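PDB 6WYN: esterase Rv0045c from Mycobacterium tuberculosis, which hydrolyses carboxylic esters, with a preference for short, straight alkyl chains and highest activity on four-atom chains, and is likely involved in ester and lipid metabolism. Local coordinates for residues 159-173 against 259-272. Residues are numbered along the deposited sequence; the frame is centred on the assembly and turned at random.
Sequences LTAIRLAAMAPDLVG and FAGLWDDVDALSAP
I162 lays its CG2 methyl among three side chains of helix 260-268 and its end: CD1 of L262 at 3.9 Å, CG2 of V266 at 4.0 Å and CD1 of L269. That methyl lies anti to the backbone N, which turns it at the partner helix. The segments' helix axes come within 9.0 Å and cross at 55°. One turn earlier, L159 puts CD1 against CD2 of L262 and, at 3.8 Å, the edge of the F259 ring at CE1. One turn later, CD2 of L269 packs closely on the A165-A166 backbone and on CB of A165. R163 bends at chi2 (41°) and forms a salt bridge to D265, with NH2 2.9 Å from OD1; the hydrogen bond from NH2 to OD2 is weak, although the two planes are only 16° apart. Near the C-terminal ends of the two helices, a water donates to O of A165 and accepts from N of A271, while both segments lead into the neighbouring parallel strands 174-178 and 273-278. Helix 156-167 follows S155, the inferred nucleophile of this alpha/beta hydrolase. The chemistry is thus divided: buried apolar side chains hold the helices together with little directionality, and the one salt bridge, between partly exposed residues, adds a directional link.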
ATOM      1  N   LEU A 159      -6.048  -5.979   2.948  1.00 12.58           N
ATOM      2  CA  LEU A 159      -6.360  -7.376   3.386  1.00 14.05           C
ATOM      3  C   LEU A 159      -5.291  -7.816   4.410  1.00 14.28           C
ATOM      4  O   LEU A 159      -5.653  -8.427   5.428  1.00 13.06           O
ATOM      5  CB  LEU A 159      -6.423  -8.290   2.160  1.00 14.45           C
ATOM      6  CG  LEU A 159      -7.410  -7.858   1.072  1.00 16.45           C
ATOM      7  CD1 LEU A 159      -7.663  -8.983   0.107  1.00 17.53           C
ATOM      8  CD2 LEU A 159      -8.722  -7.397   1.680  1.00 16.77           C
ATOM      9  N   THR A 160      -4.047  -7.366   4.241  1.00 13.77           N
ATOM     10  CA  THR A 160      -2.977  -7.619   5.248  1.00 14.61           C
ATOM     11  C   THR A 160      -3.426  -7.019   6.577  1.00 14.26           C
ATOM     12  O   THR A 160      -3.319  -7.687   7.602  1.00 14.10           O
ATOM     13  CB  THR A 160      -1.608  -7.134   4.757  1.00 14.16           C
ATOM     14  OG1 THR A 160      -1.386  -7.828   3.533  1.00 14.65           O
ATOM     15  CG2 THR A 160      -0.496  -7.434   5.733  1.00 14.29           C
ATOM     16  N   ALA A 161      -3.993  -5.815   6.543  1.00 15.27           N
ATOM     17  CA  ALA A 161      -4.460  -5.115   7.746  1.00 14.58           C
ATOM     18  C   ALA A 161      -5.579  -5.903   8.409  1.00 15.53           C
ATOM     19  O   ALA A 161      -5.602  -5.954   9.636  1.00 15.52           O
ATOM     20  CB  ALA A 161      -4.914  -3.720   7.433  1.00 15.38           C
ATOM     21  N   ILE A 162      -6.501  -6.441   7.635  1.00 15.16           N
ATOM     22  CA  ILE A 162      -7.596  -7.247   8.208  1.00 17.17           C
ATOM     23  C   ILE A 162      -6.973  -8.408   8.995  1.00 18.39           C
ATOM     24  O   ILE A 162      -7.360  -8.593  10.132  1.00 17.31           O
ATOM     25  CB  ILE A 162      -8.554  -7.741   7.115  1.00 17.19           C
ATOM     26  CG1 ILE A 162      -9.413  -6.591   6.599  1.00 18.49           C
ATOM     27  CG2 ILE A 162      -9.407  -8.882   7.676  1.00 17.69           C
ATOM     28  CD1 ILE A 162     -10.154  -6.901   5.331  1.00 19.90           C
ATOM     29  N   ARG A 163      -6.055  -9.152   8.387  1.00 21.79           N
ATOM     30  CA  ARG A 163      -5.437 -10.326   9.043  1.00 23.71           C
ATOM     31  C   ARG A 163      -4.692  -9.877  10.306  1.00 26.05           C
ATOM     32  O   ARG A 163      -4.932 -10.463  11.399  1.00 24.33           O
ATOM     33  CB  ARG A 163      -4.572 -11.110   8.069  1.00 28.75           C
ATOM     34  CG  ARG A 163      -4.103 -12.428   8.679  1.00 43.49           C
ATOM     35  CD  ARG A 163      -5.134 -13.204   9.517  1.00 46.72           C
ATOM     36  NE  ARG A 163      -4.543 -14.350  10.189  1.00 58.36           N
ATOM     37  CZ  ARG A 163      -5.176 -15.179  11.024  1.00 64.72           C
ATOM     38  NH1 ARG A 163      -4.512 -16.185  11.577  1.00 65.26           N
ATOM     39  NH2 ARG A 163      -6.459 -15.013  11.305  1.00 59.99           N
ATOM     40  N   LEU A 164      -3.943  -8.774  10.243  1.00 24.75           N
ATOM     41  CA  LEU A 164      -3.295  -8.223  11.458  1.00 24.31           C
ATOM     42  C   LEU A 164      -4.335  -7.941  12.543  1.00 27.76           C
ATOM     43  O   LEU A 164      -4.082  -8.268  13.728  1.00 28.87           O
ATOM     44  CB  LEU A 164      -2.529  -6.947  11.125  1.00 25.85           C
ATOM     45  CG  LEU A 164      -1.229  -7.159  10.364  1.00 28.37           C
ATOM     46  CD1 LEU A 164      -0.716  -5.833   9.802  1.00 29.24           C
ATOM     47  CD2 LEU A 164      -0.169  -7.789  11.287  1.00 32.47           C
ATOM     48  N   ALA A 165      -5.434  -7.267  12.211  1.00 25.31           N
ATOM     49  CA  ALA A 165      -6.458  -6.872  13.214  1.00 25.62           C
ATOM     50  C   ALA A 165      -6.997  -8.120  13.925  1.00 26.18           C
ATOM     51  O   ALA A 165      -7.394  -8.025  15.093  1.00 29.26           O
ATOM     52  CB  ALA A 165      -7.587  -6.124  12.546  1.00 24.42           C
ATOM     53  N   ALA A 166      -7.090  -9.221  13.185  1.00 26.93           N
ATOM     54  CA  ALA A 166      -7.662 -10.496  13.663  1.00 30.14           C
ATOM     55  C   ALA A 166      -6.654 -11.157  14.603  1.00 31.30           C
ATOM     56  O   ALA A 166      -7.062 -11.546  15.691  1.00 30.02           O
ATOM     57  CB  ALA A 166      -7.979 -11.400  12.500  1.00 28.53           C
ATOM     58  N   MET A 167      -5.395 -11.258  14.176  1.00 32.04           N
ATOM     59  CA  MET A 167      -4.366 -12.069  14.869  1.00 37.97           C
ATOM     60  C   MET A 167      -3.760 -11.229  15.993  1.00 40.92           C
ATOM     61  O   MET A 167      -3.414 -11.825  17.019  1.00 51.95           O
ATOM     62  CB  MET A 167      -3.301 -12.627  13.908  1.00 38.86           C
ATOM     63  CG  MET A 167      -2.304 -11.621  13.376  1.00 44.41           C
ATOM     64  SD  MET A 167      -1.096 -12.366  12.220  1.00 44.80           S
ATOM     65  CE  MET A 167       0.104 -12.954  13.422  1.00 50.29           C
ATOM     66  N   ALA A 168      -3.718  -9.905  15.847  1.00 39.13           N
ATOM     67  CA  ALA A 168      -3.120  -8.980  16.833  1.00 41.59           C
ATOM     68  C   ALA A 168      -4.086  -7.837  17.130  1.00 39.92           C
ATOM     69  O   ALA A 168      -3.784  -6.676  16.850  1.00 42.28           O
ATOM     70  CB  ALA A 168      -1.790  -8.467  16.324  1.00 44.10           C
ATOM     71  N   PRO A 169      -5.221  -8.120  17.799  1.00 39.92           N
ATOM     72  CA  PRO A 169      -6.149  -7.066  18.219  1.00 46.73           C
ATOM     73  C   PRO A 169      -5.499  -5.912  19.007  1.00 53.17           C
ATOM     74  O   PRO A 169      -5.494  -4.808  18.502  1.00 54.99           O
ATOM     75  CB  PRO A 169      -7.172  -7.788  19.108  1.00 45.90           C
ATOM     76  CG  PRO A 169      -7.048  -9.258  18.722  1.00 43.91           C
ATOM     77  CD  PRO A 169      -5.627  -9.460  18.243  1.00 39.77           C
ATOM     78  N   ASP A 170      -4.955  -6.194  20.200  1.00 60.57           N
ATOM     79  CA  ASP A 170      -4.355  -5.208  21.143  1.00 58.84           C
ATOM     80  C   ASP A 170      -3.753  -4.041  20.354  1.00 55.35           C
ATOM     81  O   ASP A 170      -3.993  -2.905  20.759  1.00 69.36           O
ATOM     82  CB  ASP A 170      -3.312  -5.875  22.049  1.00 60.66           C
ATOM     83  CG  ASP A 170      -2.288  -6.705  21.294  1.00 62.49           C
ATOM     84  OD1 ASP A 170      -2.677  -7.748  20.729  1.00 70.97           O
ATOM     85  OD2 ASP A 170      -1.123  -6.298  21.256  1.00 65.73           O
ATOM     86  N   LEU A 171      -3.021  -4.329  19.276  1.00 48.72           N
ATOM     87  CA  LEU A 171      -2.431  -3.351  18.322  1.00 51.14           C
ATOM     88  C   LEU A 171      -3.528  -2.460  17.682  1.00 52.48           C
ATOM     89  O   LEU A 171      -3.636  -1.271  18.063  1.00 51.58           O
ATOM     90  CB  LEU A 171      -1.688  -4.137  17.229  1.00 55.11           C
ATOM     91  CG  LEU A 171      -0.253  -3.694  16.920  1.00 66.40           C
ATOM     92  CD1 LEU A 171       0.749  -4.709  17.468  1.00 64.28           C
ATOM     93  CD2 LEU A 171      -0.033  -3.478  15.420  1.00 57.05           C
ATOM     94  N   VAL A 172      -4.296  -3.020  16.729  1.00 44.19           N
ATOM     95  CA  VAL A 172      -5.150  -2.335  15.703  1.00 36.76           C
ATOM     96  C   VAL A 172      -6.436  -1.841  16.363  1.00 35.72           C
ATOM     97  O   VAL A 172      -7.295  -2.691  16.662  1.00 41.03           O
ATOM     98  CB  VAL A 172      -5.525  -3.294  14.556  1.00 34.67           C
ATOM     99  CG1 VAL A 172      -6.353  -2.603  13.478  1.00 33.11           C
ATOM    100  CG2 VAL A 172      -4.315  -3.984  13.945  1.00 36.42           C
ATOM    101  N   GLY A 173      -6.569  -0.537  16.567  1.00 30.58           N
ATOM    102  CA  GLY A 173      -7.813   0.050  17.095  1.00 30.86           C
ATOM    103  C   GLY A 173      -8.825   0.262  15.979  1.00 27.74           C
ATOM    104  O   GLY A 173     -10.035   0.124  16.251  1.00 29.83           O
ATOM    105  N   PHE A 259      -9.497 -16.651   1.255  1.00 26.90           N
ATOM    106  CA  PHE A 259     -10.395 -15.488   1.377  1.00 33.41           C
ATOM    107  C   PHE A 259     -11.602 -15.836   2.284  1.00 34.68           C
ATOM    108  O   PHE A 259     -12.050 -14.977   3.054  1.00 31.16           O
ATOM    109  CB  PHE A 259     -10.719 -15.018  -0.051  1.00 36.36           C
ATOM    110  CG  PHE A 259      -9.594 -14.342  -0.811  1.00 35.13           C
ATOM    111  CD1 PHE A 259      -9.368 -12.972  -0.696  1.00 39.85           C
ATOM    112  CD2 PHE A 259      -8.817 -15.029  -1.727  1.00 34.72           C
ATOM    113  CE1 PHE A 259      -8.360 -12.338  -1.429  1.00 37.68           C
ATOM    114  CE2 PHE A 259      -7.832 -14.392  -2.476  1.00 31.03           C
ATOM    115  CZ  PHE A 259      -7.583 -13.049  -2.312  1.00 35.22           C
ATOM    116  N   ALA A 260     -12.091 -17.085   2.243  1.00 35.41           N
ATOM    117  CA  ALA A 260     -13.064 -17.654   3.208  1.00 35.43           C
ATOM    118  C   ALA A 260     -12.530 -17.394   4.619  1.00 36.84           C
ATOM    119  O   ALA A 260     -13.309 -16.814   5.429  1.00 27.59           O
ATOM    120  CB  ALA A 260     -13.247 -19.141   2.951  1.00 34.20           C
ATOM    121  N   GLY A 261     -11.241 -17.766   4.870  1.00 31.39           N
ATOM    122  CA  GLY A 261     -10.564 -17.475   6.146  1.00 27.19           C
ATOM    123  C   GLY A 261     -10.529 -15.977   6.407  1.00 24.34           C
ATOM    124  O   GLY A 261     -10.633 -15.535   7.545  1.00 22.31           O
ATOM    125  N   LEU A 262     -10.352 -15.189   5.366  1.00 23.34           N
ATOM    126  CA  LEU A 262     -10.259 -13.722   5.524  1.00 23.35           C
ATOM    127  C   LEU A 262     -11.638 -13.137   5.910  1.00 19.08           C
ATOM    128  O   LEU A 262     -11.669 -12.277   6.813  1.00 16.36           O
ATOM    129  CB  LEU A 262      -9.723 -13.171   4.204  1.00 26.48           C
ATOM    130  CG  LEU A 262      -9.124 -11.777   4.277  1.00 30.92           C
ATOM    131  CD1 LEU A 262      -8.044 -11.681   5.345  1.00 32.23           C
ATOM    132  CD2 LEU A 262      -8.586 -11.409   2.903  1.00 33.77           C
ATOM    133  N   TRP A 263     -12.740 -13.602   5.307  1.00 17.43           N
ATOM    134  CA  TRP A 263     -14.113 -13.268   5.793  1.00 17.02           C
ATOM    135  C   TRP A 263     -14.365 -13.749   7.222  1.00 17.39           C
ATOM    136  O   TRP A 263     -15.045 -13.023   7.947  1.00 18.96           O
ATOM    137  CB  TRP A 263     -15.188 -13.771   4.842  1.00 17.53           C
ATOM    138  CG  TRP A 263     -15.344 -12.925   3.620  1.00 16.47           C
ATOM    139  CD1 TRP A 263     -15.124 -13.302   2.330  1.00 16.01           C
ATOM    140  CD2 TRP A 263     -15.704 -11.533   3.584  1.00 16.00           C
ATOM    141  NE1 TRP A 263     -15.403 -12.269   1.485  1.00 17.01           N
ATOM    142  CE2 TRP A 263     -15.755 -11.164   2.226  1.00 15.62           C
ATOM    143  CE3 TRP A 263     -16.044 -10.583   4.563  1.00 16.37           C
ATOM    144  CZ2 TRP A 263     -16.061  -9.868   1.823  1.00 15.70           C
ATOM    145  CZ3 TRP A 263     -16.379  -9.304   4.167  1.00 16.29           C
ATOM    146  CH2 TRP A 263     -16.405  -8.960   2.809  1.00 16.38           C
ATOM    147  N   ASP A 264     -13.806 -14.883   7.669  1.00 20.13           N
ATOM    148  CA  ASP A 264     -13.935 -15.291   9.092  1.00 21.03           C
ATOM    149  C   ASP A 264     -13.246 -14.270   9.969  1.00 20.57           C
ATOM    150  O   ASP A 264     -13.788 -13.981  11.061  1.00 20.48           O
ATOM    151  CB  ASP A 264     -13.361 -16.673   9.372  1.00 25.68           C
ATOM    152  CG  ASP A 264     -14.211 -17.742   8.733  1.00 26.96           C
ATOM    153  OD1 ASP A 264     -15.432 -17.510   8.607  1.00 27.91           O
ATOM    154  OD2 ASP A 264     -13.634 -18.723   8.280  1.00 32.83           O
ATOM    155  N   ASP A 265     -12.088 -13.769   9.531  1.00 20.32           N
ATOM    156  CA  ASP A 265     -11.358 -12.697  10.267  1.00 21.02           C
ATOM    157  C   ASP A 265     -12.215 -11.429  10.359  1.00 19.11           C
ATOM    158  O   ASP A 265     -12.278 -10.900  11.445  1.00 17.22           O
ATOM    159  CB  ASP A 265     -10.006 -12.377   9.639  1.00 21.99           C
ATOM    160  CG  ASP A 265      -8.992 -13.488   9.806  1.00 25.54           C
ATOM    161  OD1 ASP A 265      -9.222 -14.382  10.685  1.00 25.80           O
ATOM    162  OD2 ASP A 265      -8.003 -13.475   9.046  1.00 24.74           O
ATOM    163  N   VAL A 266     -12.836 -10.974   9.268  1.00 18.93           N
ATOM    164  CA  VAL A 266     -13.799  -9.817   9.300  1.00 20.16           C
ATOM    165  C   VAL A 266     -14.933 -10.091  10.303  1.00 21.62           C
ATOM    166  O   VAL A 266     -15.257  -9.177  11.092  1.00 19.30           O
ATOM    167  CB  VAL A 266     -14.375  -9.510   7.906  1.00 20.33           C
ATOM    168  CG1 VAL A 266     -15.455  -8.436   8.002  1.00 21.83           C
ATOM    169  CG2 VAL A 266     -13.279  -9.108   6.928  1.00 19.45           C
ATOM    170  N   ASP A 267     -15.495 -11.308  10.320  1.00 21.65           N
ATOM    171  CA  ASP A 267     -16.591 -11.652  11.264  1.00 24.41           C
ATOM    172  C   ASP A 267     -16.104 -11.504  12.706  1.00 26.30           C
ATOM    173  O   ASP A 267     -16.907 -11.004  13.530  1.00 26.79           O
ATOM    174  CB  ASP A 267     -17.117 -13.077  11.071  1.00 27.64           C
ATOM    175  CG  ASP A 267     -17.875 -13.292   9.782  1.00 27.12           C
ATOM    176  OD1 ASP A 267     -18.259 -12.305   9.190  1.00 29.73           O
ATOM    177  OD2 ASP A 267     -18.007 -14.449   9.352  1.00 30.55           O
ATOM    178  N   ALA A 268     -14.835 -11.825  12.990  1.00 25.36           N
ATOM    179  CA  ALA A 268     -14.264 -11.839  14.361  1.00 28.95           C
ATOM    180  C   ALA A 268     -13.682 -10.483  14.791  1.00 30.30           C
ATOM    181  O   ALA A 268     -13.689 -10.236  15.994  1.00 31.06           O
ATOM    182  CB  ALA A 268     -13.208 -12.913  14.459  1.00 30.26           C
ATOM    183  N   LEU A 269     -13.121  -9.667  13.891  1.00 31.21           N
ATOM    184  CA  LEU A 269     -12.436  -8.373  14.248  1.00 32.32           C
ATOM    185  C   LEU A 269     -13.367  -7.550  15.116  1.00 26.57           C
ATOM    186  O   LEU A 269     -14.517  -7.426  14.671  1.00 25.96           O
ATOM    187  CB  LEU A 269     -12.243  -7.475  13.012  1.00 35.82           C
ATOM    188  CG  LEU A 269     -11.349  -8.039  11.940  1.00 38.76           C
ATOM    189  CD1 LEU A 269     -11.208  -7.071  10.804  1.00 39.48           C
ATOM    190  CD2 LEU A 269     -10.020  -8.395  12.563  1.00 46.67           C
ATOM    191  N   SER A 270     -12.872  -6.835  16.123  1.00 26.25           N
ATOM    192  CA  SER A 270     -13.663  -5.730  16.738  1.00 30.05           C
ATOM    193  C   SER A 270     -13.222  -4.350  16.213  1.00 27.48           C
ATOM    194  O   SER A 270     -13.948  -3.403  16.403  1.00 25.93           O
ATOM    195  CB  SER A 270     -13.614  -5.776  18.237  1.00 34.11           C
ATOM    196  OG  SER A 270     -12.268  -5.740  18.640  1.00 39.32           O
ATOM    197  N   ALA A 271     -12.079  -4.203  15.555  1.00 26.13           N
ATOM    198  CA  ALA A 271     -11.680  -2.872  15.032  1.00 24.31           C
ATOM    199  C   ALA A 271     -12.741  -2.350  14.058  1.00 21.49           C
ATOM    200  O   ALA A 271     -13.116  -3.046  13.128  1.00 22.35           O
ATOM    201  CB  ALA A 271     -10.353  -2.998  14.347  1.00 25.44           C
ATOM    202  N   PRO A 272     -13.259  -1.126  14.222  1.00 17.89           N
ATOM    203  CA  PRO A 272     -14.078  -0.493  13.192  1.00 19.66           C
ATOM    204  C   PRO A 272     -13.360  -0.404  11.844  1.00 18.31           C
ATOM    205  O   PRO A 272     -12.153  -0.233  11.795  1.00 19.62           O
ATOM    206  CB  PRO A 272     -14.334   0.918  13.756  1.00 20.80           C
ATOM    207  CG  PRO A 272     -14.249   0.702  15.269  1.00 20.61           C
ATOM    208  CD  PRO A 272     -13.099  -0.275  15.402  1.00 21.30           C
TER
HETATM  209  O   HOH W   1      -9.622  -6.126  16.065  1.00 33.07           O